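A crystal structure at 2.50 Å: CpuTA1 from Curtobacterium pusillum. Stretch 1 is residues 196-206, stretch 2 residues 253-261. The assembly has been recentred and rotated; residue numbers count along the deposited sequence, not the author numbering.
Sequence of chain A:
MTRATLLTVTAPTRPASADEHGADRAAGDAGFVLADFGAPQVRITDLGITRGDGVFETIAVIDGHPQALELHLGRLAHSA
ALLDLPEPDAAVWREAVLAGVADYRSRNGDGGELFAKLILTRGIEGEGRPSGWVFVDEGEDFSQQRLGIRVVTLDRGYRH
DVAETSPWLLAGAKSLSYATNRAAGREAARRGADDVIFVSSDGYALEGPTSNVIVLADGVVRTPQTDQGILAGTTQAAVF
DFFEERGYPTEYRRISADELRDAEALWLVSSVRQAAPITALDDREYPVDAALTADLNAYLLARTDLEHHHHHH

Stretch 1 (196-206) VIFVSSDGYAL
Stretch 2 253-261: RRISADELR

Stretch 1 enters as a strand, Val 196 to Val 199, with extended backbone angles. A type I turn from Ser 200 to Gly 203 reverses it. The chain then runs back beside the strand: Ser 200 N bonds to Tyr 204 O at 2.9 Å, and Leu 206 N to Phe 198 O at 2.8 Å. Gly 203 sits at phi/psi 93/24, where a CB would jam against the carbonyl O of the residue before.

The side chain of Ser 200 (chi1 66°, p) braces the turn. Ser 200 OG donates to Asp 202 OD1 at a very short 2.5 Å and accepts from Tyr 204 N at 3.0 Å. Asp 202 has chi1 34°, between wells.

Stretch 2 is extended up to Ser 256, then helical from Ala 257 to Arg 261. Ser 256 is the N-cap. With chi1 at 77° (p), Ser 256 OG accepts from Glu 259 N at 3.1 Å, satisfying a free amide of the first turn. Ser 256 O accepts from Leu 260 N at 3.1 Å. Glu 259 is fully extended through chi1 and chi2 (both t), and its OE2 makes a salt bridge to Arg 253 NH1 at 2.8 Å.

The stretches join in antiparallel sense through a single bridge, Tyr 204 with Ser 256, CA to CA 4.2 Å. Two backbone bonds make it. Ala 257 N donates to Gly 203 O at 2.8 Å, nearly straight at 172°. Ala 205 N donates to Ile 255 O at 2.7 Å, more bent at 142°. One water extends the link: it donates to Ala 205 O at 2.4 Å and accepts from Ile 255 N at 3.1 Å.

Apolar side chains pack beside the bridge. Leu 260 points toward stretch 1 with chi1 -167° (t) and chi2 73° (p). This places Leu 260 CD2 4.0 Å from Ile 197 CG2 and 4.0 Å from Ala 205 CB. Ile 197 (m, t) also points toward the contact. Val 199, chi1 172° (t), sets CG1 3.9 Å from Ala 257 CB. The small Ala 205 side chain points toward stretch 2, its CB 4.4 Å from Ile 255 CB; Ile 255 is m, t.

Tyr 204 points away from CA to CB, but chi1 -70° (m) and chi2 -76° lay its ring along Arg 254. Tyr 204 CE1 lies 3.8 Å from Arg 254 CB, and Arg 254 CD sits over one ring face. Arg 254 (m, t, t) thus offers its aliphatic stem to the aromatic ring.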

# COMPACT_ATOMS: atom_id res chain seq x y z
N VAL A 196 11.58 8.79 11.09
CA VAL A 196 10.82 7.98 12.03
C VAL A 196 11.57 6.68 12.28
O VAL A 196 12.12 6.07 11.36
CB VAL A 196 9.41 7.65 11.47
CG1 VAL A 196 8.70 6.60 12.35
CG2 VAL A 196 8.57 8.91 11.33
N ILE A 197 11.57 6.23 13.53
CA ILE A 197 11.88 4.85 13.84
C ILE A 197 10.59 4.22 14.34
O ILE A 197 9.97 4.73 15.29
CB ILE A 197 13.00 4.72 14.87
CG1 ILE A 197 14.35 5.03 14.21
CG2 ILE A 197 12.99 3.31 15.44
CD1 ILE A 197 15.39 5.53 15.16
N PHE A 198 10.17 3.14 13.68
CA PHE A 198 9.01 2.38 14.12
C PHE A 198 9.35 1.52 15.33
O PHE A 198 10.42 0.92 15.41
CB PHE A 198 8.49 1.49 12.99
CG PHE A 198 7.67 2.22 11.97
CD1 PHE A 198 6.62 3.03 12.36
CD2 PHE A 198 7.97 2.11 10.61
CE1 PHE A 198 5.88 3.71 11.42
CE2 PHE A 198 7.22 2.79 9.66
CZ PHE A 198 6.17 3.59 10.07
N VAL A 199 8.41 1.47 16.27
CA VAL A 199 8.47 0.64 17.46
C VAL A 199 7.25 -0.28 17.45
O VAL A 199 6.14 0.17 17.16
CB VAL A 199 8.49 1.52 18.74
CG1 VAL A 199 8.36 0.66 20.01
CG2 VAL A 199 9.75 2.39 18.75
N SER A 200 7.46 -1.55 17.75
CA SER A 200 6.36 -2.49 17.67
C SER A 200 5.43 -2.33 18.86
O SER A 200 5.75 -1.66 19.85
CB SER A 200 6.89 -3.92 17.59
OG SER A 200 7.53 -4.27 18.81
N SER A 201 4.25 -2.96 18.75
CA SER A 201 3.28 -3.01 19.86
C SER A 201 3.95 -3.42 21.16
O SER A 201 3.68 -2.83 22.21
CB SER A 201 2.15 -3.99 19.56
OG SER A 201 1.51 -3.70 18.33
N ASP A 202 4.79 -4.45 21.11
CA ASP A 202 5.40 -5.00 22.31
C ASP A 202 6.69 -4.30 22.68
O ASP A 202 7.42 -4.79 23.56
CB ASP A 202 5.63 -6.51 22.16
CG ASP A 202 5.98 -6.93 20.73
OD1 ASP A 202 6.24 -6.07 19.87
OD2 ASP A 202 6.01 -8.15 20.47
N GLY A 203 7.00 -3.18 22.02
CA GLY A 203 8.06 -2.29 22.46
C GLY A 203 9.43 -2.51 21.87
O GLY A 203 10.42 -2.10 22.48
N TYR A 204 9.54 -3.12 20.69
CA TYR A 204 10.84 -3.36 20.06
C TYR A 204 11.09 -2.39 18.92
O TYR A 204 10.24 -2.20 18.05
CB TYR A 204 10.95 -4.80 19.55
CG TYR A 204 11.04 -5.80 20.67
CD1 TYR A 204 12.23 -5.98 21.37
CD2 TYR A 204 9.94 -6.56 21.03
CE1 TYR A 204 12.31 -6.89 22.41
CE2 TYR A 204 10.02 -7.49 22.06
CZ TYR A 204 11.20 -7.65 22.74
OH TYR A 204 11.26 -8.57 23.76
N ALA A 205 12.28 -1.78 18.93
CA ALA A 205 12.73 -0.97 17.81
C ALA A 205 12.71 -1.82 16.55
O ALA A 205 13.21 -2.95 16.55
CB ALA A 205 14.13 -0.43 18.08
N LEU A 206 12.11 -1.28 15.48
CA LEU A 206 11.98 -2.03 14.24
C LEU A 206 12.85 -1.46 13.13
O LEU A 206 13.93 -1.99 12.85
CB LEU A 206 10.52 -2.06 13.79
CG LEU A 206 9.53 -2.84 14.65
CD1 LEU A 206 8.14 -2.75 14.04
CD2 LEU A 206 9.94 -4.31 14.83
N ARG A 253 20.00 -8.36 16.79
CA ARG A 253 19.29 -8.77 17.99
C ARG A 253 18.00 -7.97 18.10
O ARG A 253 17.73 -7.05 17.31
CB ARG A 253 20.15 -8.58 19.23
CG ARG A 253 20.61 -7.16 19.39
CD ARG A 253 20.38 -6.67 20.80
NE ARG A 253 21.20 -7.40 21.76
CZ ARG A 253 21.54 -6.92 22.95
NH1 ARG A 253 21.11 -5.71 23.32
NH2 ARG A 253 22.30 -7.63 23.78
N ARG A 254 17.19 -8.34 19.09
CA ARG A 254 16.05 -7.54 19.48
C ARG A 254 16.51 -6.39 20.35
O ARG A 254 17.25 -6.59 21.32
CB ARG A 254 15.02 -8.38 20.22
CG ARG A 254 14.53 -9.51 19.39
CD ARG A 254 13.20 -10.06 19.87
NE ARG A 254 12.95 -11.27 19.11
CZ ARG A 254 13.61 -12.41 19.32
NH1 ARG A 254 14.53 -12.47 20.28
NH2 ARG A 254 13.34 -13.48 18.57
N ILE A 255 16.07 -5.20 20.00
CA ILE A 255 16.46 -3.97 20.68
C ILE A 255 15.17 -3.32 21.16
O ILE A 255 14.39 -2.79 20.36
CB ILE A 255 17.24 -3.05 19.74
CG1 ILE A 255 18.44 -3.83 19.17
CG2 ILE A 255 17.65 -1.76 20.44
CD1 ILE A 255 19.27 -3.06 18.16
N SER A 256 14.93 -3.38 22.46
CA SER A 256 13.75 -2.71 23.00
C SER A 256 13.86 -1.20 22.77
O SER A 256 14.96 -0.64 22.69
CB SER A 256 13.61 -3.00 24.49
OG SER A 256 14.53 -2.22 25.24
N ALA A 257 12.70 -0.54 22.67
CA ALA A 257 12.70 0.92 22.57
C ALA A 257 13.48 1.56 23.71
O ALA A 257 14.06 2.63 23.54
CB ALA A 257 11.27 1.45 22.54
N ASP A 258 13.51 0.92 24.88
CA ASP A 258 14.29 1.45 26.00
C ASP A 258 15.78 1.45 25.69
O ASP A 258 16.46 2.47 25.87
CB ASP A 258 14.00 0.66 27.26
CG ASP A 258 13.94 1.54 28.49
OD1 ASP A 258 13.75 2.76 28.32
OD2 ASP A 258 14.07 1.01 29.62
N GLU A 259 16.31 0.31 25.23
CA GLU A 259 17.71 0.26 24.85
C GLU A 259 18.04 1.32 23.80
O GLU A 259 19.11 1.93 23.83
CB GLU A 259 18.06 -1.14 24.33
CG GLU A 259 19.51 -1.26 23.88
CD GLU A 259 19.90 -2.67 23.44
OE1 GLU A 259 20.84 -2.80 22.64
OE2 GLU A 259 19.25 -3.64 23.90
N LEU A 260 17.11 1.57 22.88
CA LEU A 260 17.33 2.56 21.83
C LEU A 260 17.62 3.95 22.41
O LEU A 260 18.46 4.70 21.89
CB LEU A 260 16.11 2.59 20.92
CG LEU A 260 16.08 3.27 19.57
CD1 LEU A 260 16.89 2.47 18.59
CD2 LEU A 260 14.61 3.37 19.14
N ARG A 261 16.91 4.33 23.48
CA ARG A 261 17.13 5.62 24.13
C ARG A 261 18.52 5.73 24.74
O ARG A 261 19.10 6.82 24.76
CB ARG A 261 16.10 5.86 25.23
CG ARG A 261 14.71 5.45 24.88
CD ARG A 261 13.94 6.62 24.30
NE ARG A 261 12.60 6.22 23.87
CZ ARG A 261 11.81 6.97 23.12
NH1 ARG A 261 12.22 8.17 22.72
NH2 ARG A 261 10.61 6.53 22.77
O HOH W 1 14.18 -4.94 17.59